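Local structure of uncharacterized protein Rv2277c (5VUG) at residues L183-M186 / C192-Q195; F204-D209 / V254-L259; T211-F216 / S220-V225. The protein is of unknown function but probably hydrolyses phosphoric diesters, as a TIM-barrel member of the glycerophosphodiester phosphodiesterase family. All coordinates share one frame; numbering follows the deposited sequence.

Contact 1: residues L183-M186 / C192-Q195; sequences LFNM and CDPQ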
loop_
_atom_site.group_PDB
_atom_site.type_symbol
_atom_site.label_atom_id
_atom_site.label_comp_id
_atom_site.label_asym_id
_atom_site.label_seq_id
_atom_site.Cartn_x
_atom_site.Cartn_y
_atom_site.Cartn_z
ATOM N N LEU A 183 -2.689 -0.152 10.888
ATOM C CA LEU A 183 -3.596 0.645 10.066
ATOM C C LEU A 183 -3.723 0.068 8.667
ATOM O O LEU A 183 -4.824 0.026 8.106
ATOM C CB LEU A 183 -3.096 2.083 9.976
ATOM C CG LEU A 183 -3.310 2.934 11.225
ATOM C CD1 LEU A 183 -2.536 4.230 11.054
ATOM C CD2 LEU A 183 -4.813 3.189 11.466
ATOM N N PHE A 184 -2.605 -0.359 8.072
ATOM C CA PHE A 184 -2.677 -0.905 6.724
ATOM C C PHE A 184 -3.302 -2.295 6.702
ATOM O O PHE A 184 -4.013 -2.632 5.745
ATOM C CB PHE A 184 -1.318 -0.839 6.022
ATOM C CG PHE A 184 -1.063 0.490 5.360
ATOM C CD1 PHE A 184 -1.667 0.794 4.144
ATOM C CD2 PHE A 184 -0.265 1.451 5.965
ATOM C CE1 PHE A 184 -1.461 2.023 3.529
ATOM C CE2 PHE A 184 -0.051 2.688 5.352
ATOM C CZ PHE A 184 -0.651 2.966 4.129
ATOM N N ASN A 185 -3.074 -3.114 7.730
ATOM C CA ASN A 185 -3.809 -4.376 7.800
ATOM C C ASN A 185 -5.310 -4.124 7.874
ATOM O O ASN A 185 -6.096 -4.764 7.164
ATOM C CB ASN A 185 -3.341 -5.219 8.991
ATOM C CG ASN A 185 -2.132 -6.087 8.663
ATOM O OD1 ASN A 185 -1.940 -6.500 7.515
ATOM N ND2 ASN A 185 -1.313 -6.375 9.677
HETATM N N MSE A 186 -5.734 -3.184 8.713
HETATM C CA MSE A 186 -7.164 -2.891 8.764
HETATM C C MSE A 186 -7.714 -2.414 7.414
HETATM O O MSE A 186 -8.761 -2.891 6.959
HETATM C CB MSE A 186 -7.499 -1.912 9.897
HETATM C CG MSE A 186 -7.459 -2.556 11.266
HETATM SE SE MSE A 186 -8.914 -3.846 11.481
HETATM C CE MSE A 186 -10.409 -2.615 11.248
ATOM N N CYS A 192 -7.316 -6.844 12.668
ATOM C CA CYS A 192 -6.732 -6.013 13.718
ATOM C C CYS A 192 -5.460 -6.711 14.189
ATOM O O CYS A 192 -5.423 -7.401 15.212
ATOM C CB CYS A 192 -7.740 -5.784 14.840
ATOM S SG CYS A 192 -7.247 -4.555 16.079
ATOM N N ASP A 193 -4.396 -6.526 13.401
ATOM C CA ASP A 193 -3.148 -7.258 13.533
ATOM C C ASP A 193 -2.022 -6.268 13.245
ATOM O O ASP A 193 -2.071 -5.560 12.225
ATOM C CB ASP A 193 -3.135 -8.384 12.496
ATOM C CG ASP A 193 -1.931 -9.298 12.630
ATOM O OD1 ASP A 193 -1.415 -9.455 13.755
ATOM O OD2 ASP A 193 -1.499 -9.865 11.602
ATOM N N PRO A 194 -1.004 -6.174 14.116
ATOM C CA PRO A 194 -0.878 -6.893 15.389
ATOM C C PRO A 194 -1.907 -6.420 16.416
ATOM O O PRO A 194 -2.616 -5.444 16.168
ATOM C CB PRO A 194 0.544 -6.550 15.846
ATOM C CG PRO A 194 0.837 -5.247 15.212
ATOM C CD PRO A 194 0.134 -5.267 13.881
ATOM N N GLN A 195 -2.006 -7.121 17.539
ATOM C CA GLN A 195 -2.975 -6.743 18.546
ATOM C C GLN A 195 -2.625 -5.371 19.118
ATOM O O GLN A 195 -1.476 -4.927 19.036
ATOM C CB GLN A 195 -3.013 -7.786 19.657
ATOM C CG GLN A 195 -3.775 -9.048 19.275
ATOM C CD GLN A 195 -3.545 -10.175 20.260
ATOM O OE1 GLN A 195 -4.310 -10.355 21.207
ATOM N NE2 GLN A 195 -2.480 -10.939 20.045
#

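Contact 2: residues F204-D209 / V254-L259; sequences FELHRD and VDDYRL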
loop_
_atom_site.group_PDB
_atom_site.type_symbol
_atom_site.label_atom_id
_atom_site.label_comp_id
_atom_site.label_asym_id
_atom_site.label_seq_id
_atom_site.Cartn_x
_atom_site.Cartn_y
_atom_site.Cartn_z
ATOM N N PHE A 204 -1.080 8.967 13.426
ATOM C CA PHE A 204 -0.802 8.890 11.998
ATOM C C PHE A 204 -1.598 9.983 11.311
ATOM O O PHE A 204 -2.646 10.391 11.813
ATOM C CB PHE A 204 -1.191 7.528 11.404
ATOM C CG PHE A 204 -0.326 7.107 10.254
ATOM C CD1 PHE A 204 0.931 6.567 10.478
ATOM C CD2 PHE A 204 -0.770 7.238 8.949
ATOM C CE1 PHE A 204 1.734 6.171 9.417
ATOM C CE2 PHE A 204 0.030 6.843 7.878
ATOM C CZ PHE A 204 1.283 6.309 8.119
ATOM N N GLU A 205 -1.089 10.437 10.161
ATOM C CA GLU A 205 -1.771 11.431 9.338
ATOM C C GLU A 205 -3.154 10.950 8.910
ATOM O O GLU A 205 -3.377 9.763 8.666
ATOM C CB GLU A 205 -0.957 11.705 8.066
ATOM C CG GLU A 205 0.242 12.627 8.231
ATOM C CD GLU A 205 1.453 11.983 8.891
ATOM O OE1 GLU A 205 1.439 10.773 9.185
ATOM O OE2 GLU A 205 2.439 12.717 9.120
ATOM N N LEU A 206 -4.088 11.905 8.795
ATOM C CA LEU A 206 -5.404 11.611 8.228
ATOM C C LEU A 206 -5.322 11.297 6.741
ATOM O O LEU A 206 -6.157 10.541 6.223
ATOM C CB LEU A 206 -6.348 12.799 8.428
ATOM C CG LEU A 206 -7.323 12.759 9.601
ATOM C CD1 LEU A 206 -6.602 12.422 10.885
ATOM C CD2 LEU A 206 -8.074 14.090 9.713
ATOM N N HIS A 207 -4.353 11.890 6.039
ATOM C CA HIS A 207 -4.100 11.636 4.627
ATOM C C HIS A 207 -2.602 11.468 4.460
ATOM O O HIS A 207 -1.831 12.317 4.915
ATOM C CB HIS A 207 -4.514 12.834 3.778
ATOM C CG HIS A 207 -5.859 13.373 4.118
ATOM N ND1 HIS A 207 -7.012 12.937 3.503
ATOM C CD2 HIS A 207 -6.239 14.316 5.011
ATOM C CE1 HIS A 207 -8.046 13.589 4.004
ATOM N NE2 HIS A 207 -7.604 14.431 4.920
ATOM N N ARG A 208 -2.186 10.392 3.795
ATOM C CA ARG A 208 -0.764 10.090 3.682
ATOM C C ARG A 208 -0.460 9.535 2.301
ATOM O O ARG A 208 -1.033 8.517 1.898
ATOM C CB ARG A 208 -0.335 9.090 4.760
ATOM C CG ARG A 208 1.178 8.860 4.813
ATOM C CD ARG A 208 1.908 10.081 5.364
ATOM N NE ARG A 208 3.307 9.783 5.667
ATOM C CZ ARG A 208 4.354 10.372 5.096
ATOM N NH1 ARG A 208 4.184 11.319 4.180
ATOM N NH2 ARG A 208 5.583 10.020 5.455
ATOM N N ASP A 209 0.464 10.182 1.590
ATOM C CA ASP A 209 0.948 9.627 0.329
ATOM C C ASP A 209 1.835 8.419 0.608
ATOM O O ASP A 209 2.782 8.497 1.398
ATOM C CB ASP A 209 1.775 10.665 -0.426
ATOM C CG ASP A 209 0.937 11.772 -1.003
ATOM O OD1 ASP A 209 -0.258 11.541 -1.286
ATOM O OD2 ASP A 209 1.485 12.877 -1.183
ATOM N N VAL A 254 -11.450 22.199 8.516
ATOM C CA VAL A 254 -12.625 21.850 9.307
ATOM C C VAL A 254 -13.136 20.468 8.923
ATOM O O VAL A 254 -13.661 19.736 9.764
ATOM C CB VAL A 254 -13.719 22.940 9.226
ATOM C CG1 VAL A 254 -14.365 22.963 7.849
ATOM C CG2 VAL A 254 -14.762 22.712 10.300
ATOM N N ASP A 255 -12.959 20.069 7.663
ATOM C CA ASP A 255 -13.367 18.730 7.256
ATOM C C ASP A 255 -12.530 17.667 7.951
ATOM O O ASP A 255 -13.057 16.632 8.380
ATOM C CB ASP A 255 -13.263 18.622 5.739
ATOM C CG ASP A 255 -14.009 19.737 5.045
ATOM O OD1 ASP A 255 -15.258 19.684 5.021
ATOM O OD2 ASP A 255 -13.351 20.695 4.576
ATOM N N ASP A 256 -11.229 17.919 8.096
ATOM C CA ASP A 256 -10.382 17.029 8.884
ATOM C C ASP A 256 -10.886 16.936 10.317
ATOM O O ASP A 256 -10.973 15.842 10.891
ATOM C CB ASP A 256 -8.945 17.548 8.889
ATOM C CG ASP A 256 -8.277 17.490 7.529
ATOM O OD1 ASP A 256 -8.697 16.684 6.663
ATOM O OD2 ASP A 256 -7.290 18.241 7.349
ATOM N N TYR A 257 -11.185 18.085 10.932
ATOM C CA TYR A 257 -11.686 18.066 12.304
ATOM C C TYR A 257 -12.993 17.291 12.411
ATOM O O TYR A 257 -13.167 16.486 13.331
ATOM C CB TYR A 257 -11.851 19.482 12.852
ATOM C CG TYR A 257 -12.376 19.479 14.269
ATOM C CD1 TYR A 257 -11.548 19.131 15.340
ATOM C CD2 TYR A 257 -13.706 19.780 14.537
ATOM C CE1 TYR A 257 -12.033 19.100 16.637
ATOM C CE2 TYR A 257 -14.197 19.759 15.817
ATOM C CZ TYR A 257 -13.364 19.422 16.866
ATOM O OH TYR A 257 -13.877 19.412 18.134
ATOM N N ARG A 258 -13.920 17.506 11.472
ATOM C CA ARG A 258 -15.194 16.798 11.522
ATOM C C ARG A 258 -15.005 15.292 11.433
ATOM O O ARG A 258 -15.683 14.532 12.139
ATOM C CB ARG A 258 -16.104 17.284 10.401
ATOM C CG ARG A 258 -16.589 18.683 10.644
ATOM C CD ARG A 258 -17.372 19.231 9.471
ATOM N NE ARG A 258 -17.696 20.626 9.719
ATOM C CZ ARG A 258 -18.099 21.484 8.791
ATOM N NH1 ARG A 258 -18.237 21.089 7.534
ATOM N NH2 ARG A 258 -18.367 22.739 9.130
ATOM N N LEU A 259 -14.093 14.838 10.569
ATOM C CA LEU A 259 -13.814 13.408 10.488
ATOM C C LEU A 259 -13.282 12.881 11.817
ATOM O O LEU A 259 -13.786 11.882 12.345
ATOM C CB LEU A 259 -12.841 13.124 9.342
ATOM C CG LEU A 259 -12.310 11.693 9.223
ATOM C CD1 LEU A 259 -13.441 10.691 8.983
ATOM C CD2 LEU A 259 -11.285 11.621 8.111
#

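Contact 3: residues T211-F216 / S220-V225; sequences TVTEEF and SGISAV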
loop_
_atom_site.group_PDB
_atom_site.type_symbol
_atom_site.label_atom_id
_atom_site.label_comp_id
_atom_site.label_asym_id
_atom_site.label_seq_id
_atom_site.Cartn_x
_atom_site.Cartn_y
_atom_site.Cartn_z
ATOM N N THR A 211 3.488 4.590 -1.456
ATOM C CA THR A 211 3.602 3.802 -2.674
ATOM C C THR A 211 3.342 2.348 -2.332
ATOM O O THR A 211 3.781 1.856 -1.289
ATOM C CB THR A 211 4.968 3.931 -3.357
ATOM O OG1 THR A 211 5.962 3.260 -2.575
ATOM C CG2 THR A 211 5.344 5.380 -3.531
ATOM N N VAL A 212 2.609 1.673 -3.207
ATOM C CA VAL A 212 2.298 0.259 -3.059
ATOM C C VAL A 212 3.028 -0.485 -4.161
ATOM O O VAL A 212 2.903 -0.125 -5.337
ATOM C CB VAL A 212 0.783 0.024 -3.163
ATOM C CG1 VAL A 212 0.491 -1.457 -3.150
ATOM C CG2 VAL A 212 0.062 0.730 -2.018
ATOM N N THR A 213 3.779 -1.522 -3.793
ATOM C CA THR A 213 4.563 -2.290 -4.751
ATOM C C THR A 213 4.160 -3.757 -4.692
ATOM O O THR A 213 4.087 -4.337 -3.607
ATOM C CB THR A 213 6.060 -2.171 -4.451
ATOM O OG1 THR A 213 6.432 -0.789 -4.387
ATOM C CG2 THR A 213 6.871 -2.856 -5.541
ATOM N N GLU A 214 3.912 -4.352 -5.858
ATOM C CA GLU A 214 3.756 -5.794 -5.996
ATOM C C GLU A 214 4.884 -6.331 -6.870
ATOM O O GLU A 214 5.363 -5.646 -7.778
ATOM C CB GLU A 214 2.388 -6.172 -6.591
ATOM C CG GLU A 214 2.154 -5.695 -8.020
ATOM C CD GLU A 214 0.924 -6.324 -8.658
ATOM O OE1 GLU A 214 0.575 -7.467 -8.299
ATOM O OE2 GLU A 214 0.308 -5.684 -9.538
ATOM N N GLU A 215 5.317 -7.559 -6.588
ATOM C CA GLU A 215 6.435 -8.177 -7.289
ATOM C C GLU A 215 5.941 -9.248 -8.251
ATOM O O GLU A 215 5.036 -10.022 -7.921
ATOM C CB GLU A 215 7.405 -8.805 -6.289
ATOM C CG GLU A 215 8.085 -7.794 -5.388
ATOM C CD GLU A 215 9.053 -6.896 -6.144
ATOM O OE1 GLU A 215 9.533 -7.310 -7.226
ATOM O OE2 GLU A 215 9.330 -5.776 -5.656
ATOM N N PHE A 216 6.542 -9.291 -9.442
ATOM C CA PHE A 216 6.270 -10.320 -10.441
ATOM C C PHE A 216 7.473 -11.248 -10.576
ATOM O O PHE A 216 8.496 -11.083 -9.901
ATOM C CB PHE A 216 5.936 -9.694 -11.797
ATOM C CG PHE A 216 4.801 -8.717 -11.749
ATOM C CD1 PHE A 216 3.543 -9.121 -11.329
ATOM C CD2 PHE A 216 4.989 -7.395 -12.128
ATOM C CE1 PHE A 216 2.495 -8.225 -11.279
ATOM C CE2 PHE A 216 3.937 -6.490 -12.080
ATOM C CZ PHE A 216 2.689 -6.909 -11.652
ATOM N N SER A 220 8.257 -5.505 -11.376
ATOM C CA SER A 220 7.320 -5.175 -10.318
ATOM C C SER A 220 6.305 -4.180 -10.850
ATOM O O SER A 220 6.440 -3.648 -11.955
ATOM C CB SER A 220 8.039 -4.606 -9.088
ATOM O OG SER A 220 8.737 -3.422 -9.422
ATOM N N GLY A 221 5.277 -3.947 -10.051
ATOM C CA GLY A 221 4.287 -2.925 -10.350
ATOM C C GLY A 221 4.128 -2.014 -9.153
ATOM O O GLY A 221 4.085 -2.473 -8.015
ATOM N N ILE A 222 4.046 -0.711 -9.422
ATOM C CA ILE A 222 4.020 0.306 -8.375
ATOM C C ILE A 222 2.833 1.234 -8.596
ATOM O O ILE A 222 2.550 1.640 -9.730
ATOM C CB ILE A 222 5.331 1.123 -8.332
ATOM C CG1 ILE A 222 6.551 0.204 -8.232
ATOM C CG2 ILE A 222 5.316 2.093 -7.152
ATOM C CD1 ILE A 222 7.852 0.853 -8.693
ATOM N N SER A 223 2.148 1.585 -7.508
ATOM C CA SER A 223 1.077 2.573 -7.537
ATOM C C SER A 223 1.306 3.601 -6.442
ATOM O O SER A 223 1.550 3.239 -5.286
ATOM C CB SER A 223 -0.292 1.918 -7.331
ATOM O OG SER A 223 -0.543 0.961 -8.344
ATOM N N ALA A 224 1.208 4.876 -6.806
ATOM C CA ALA A 224 1.188 5.959 -5.834
ATOM C C ALA A 224 -0.254 6.182 -5.389
ATOM O O ALA A 224 -1.146 6.341 -6.226
ATOM C CB ALA A 224 1.737 7.234 -6.476
ATOM N N VAL A 225 -0.491 6.174 -4.077
ATOM C CA VAL A 225 -1.851 6.230 -3.548
ATOM C C VAL A 225 -1.854 7.091 -2.298
ATOM O O VAL A 225 -0.943 7.001 -1.470
ATOM C CB VAL A 225 -2.389 4.826 -3.189
ATOM C CG1 VAL A 225 -3.888 4.881 -2.845
ATOM C CG2 VAL A 225 -2.136 3.829 -4.314
#

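Contact 1: residues L183-M186 / C192-Q195
N185 and D193 make the polar half of this contact, while M186 packs on C192 in the other half. Helix 176-189 carries the first residue of each pair. The loop that follows it doubles back and carries the second.

The tight spot is a single bond. N185 ND2 donates a hydrogen bond to D193 O at 2.8 Å, and the N-H...O angle of 171° is close to straight. The oxygen lies in the amide plane of N185. The amide nitrogen, however, stands above the carbonyl plane of D193, 54° out of it, so it does not meet a lone pair. The amide is held at its other end too, because N185 OD1 accepts a hydrogen bond from N189 ND2 one helical turn on. Two partners thus fix which way the amide is flipped. The acceptor carbonyl belongs to the peptide before P194, which is cis.

The second pair is looser. The selenium of the selenomethionine M186 rests against the backbone of C192, 3.6 Å from C192 N and 3.8 Å from C192 CA. It meets C192 CB more loosely, at 4.1 Å. The M186 chain bends at its second and third torsions, which curls the selenium back beside the loop. C192 has SG anti to its own backbone N, chi1 -171°. SG points away from the helix segment and forms the disulfide with C237 on helix 232-239, on which M186 also packs.

Toward solvent lies the side chain of D193. Its carboxylate comes no nearer to N185 ND2 than 4.0 Å, through OD2.

The chemistry is mixed: the N185 amide and the R182 guanidinium, both on helix 176-189, hydrogen-bond to loop carbonyls, and the disulfide links the loop covalently to a second helix.

Contact 2: residues F204-D209 / V254-L259
L206 and H207 reach from the short turn between strands 201-205 and 208-215 to the first turns of helix 254-263. L206 points toward the helix. Its CD2 touches D256 O at 3.6 Å and D256 CB at 3.7 Å. The same methyl lies 4.4 Å from L259 CD2, one turn farther along.

D256 can be followed outward. CB packs against L206 CD2. CG, placed beside its own backbone N by the first torsion, lies 4.0 Å from that methyl. There the carboxylate divides its work. OD1 accepts a hydrogen bond from H207 NE2 at 3.1 Å, with an N-H...O angle of 159°. OD2 accepts a hydrogen bond from K252 N, just before the helix.

Strand 201-205 belongs to the curled sheet of the TIM barrel and runs parallel to strand 245-249. Helix 254-263 follows that neighbour strand, so the contact lies between a strand's exit and the next helix outside the barrel.

The His-carboxylate pair is met at the imidazole edge. OD1 lies in the ring plane. NE2 comes to it on the syn side of the carboxylate but 32° out of its plane. The two flat groups are turned 48° against each other. Each carboxylate oxygen has a hydrogen bond, which holds the rotation of the group. H207 also packs on E228, just after the second hairpin strand.

Contact 3: residues T211-F216 / S220-V225
Strands 211-215 and 220-225 run antiparallel, 4.6 Å apart at closest axis approach and at 162° to each other. Two hydrogen-bonded pairs, V212 with S223 and E214 with G221, each make two backbone bonds. V212 N to S223 O measures 2.8 Å. Between and beyond them, T211-A224, T213-I222 and E215-S220 are non-hydrogen-bonded pairs.

On their face, T213 and I222 lie side by side, with T213 OG1 4.0 Å from I222 CG1. T213 OG1 sits beside the backbone N (chi1 -54°), which leaves CG2 anti to that N and 3.7 Å from G221 O. E215 bends so that OE1 comes to 3.6 Å from S220 CB.

The other face carries V212, E214 and S223. V212 CG2 meets V225 CG2 loosely at 4.4 Å. At the turn end, F216 CE2 approaches G221 N obliquely at 3.5 Å.

The polar ends on this face serve the second subunit. E214 makes salt bridges to R208, R180 and R176 of that subunit, and S223 OG is hydrogen-bonded to R180 of the second subunit. T211-T213 also pair antiparallel with a strand of the second subunit. This is a two-stranded beta hairpin extended across a dimer interface into a continuous intersubunit sheet.

In the fold
From the N terminus, contact 1 comes first. It closes a short loop after helix 176-189, with five residues between its segments. Contact 2 opens next, on strand 201-205, and closes a longer loop of 44 residues at helix 254-263. Contact 3 nests inside that loop and closes the hairpin after only three residues. Contacts 1 and 2 are in series but touch, through L183 CD1 and F204 CB. Contacts 2 and 3 share strand 208-215. Contact 1 ties helix to loop, contact 2 ties the turn after a barrel strand to an outer helix, and contact 3 pairs the hairpin strands. All three reach the second subunit.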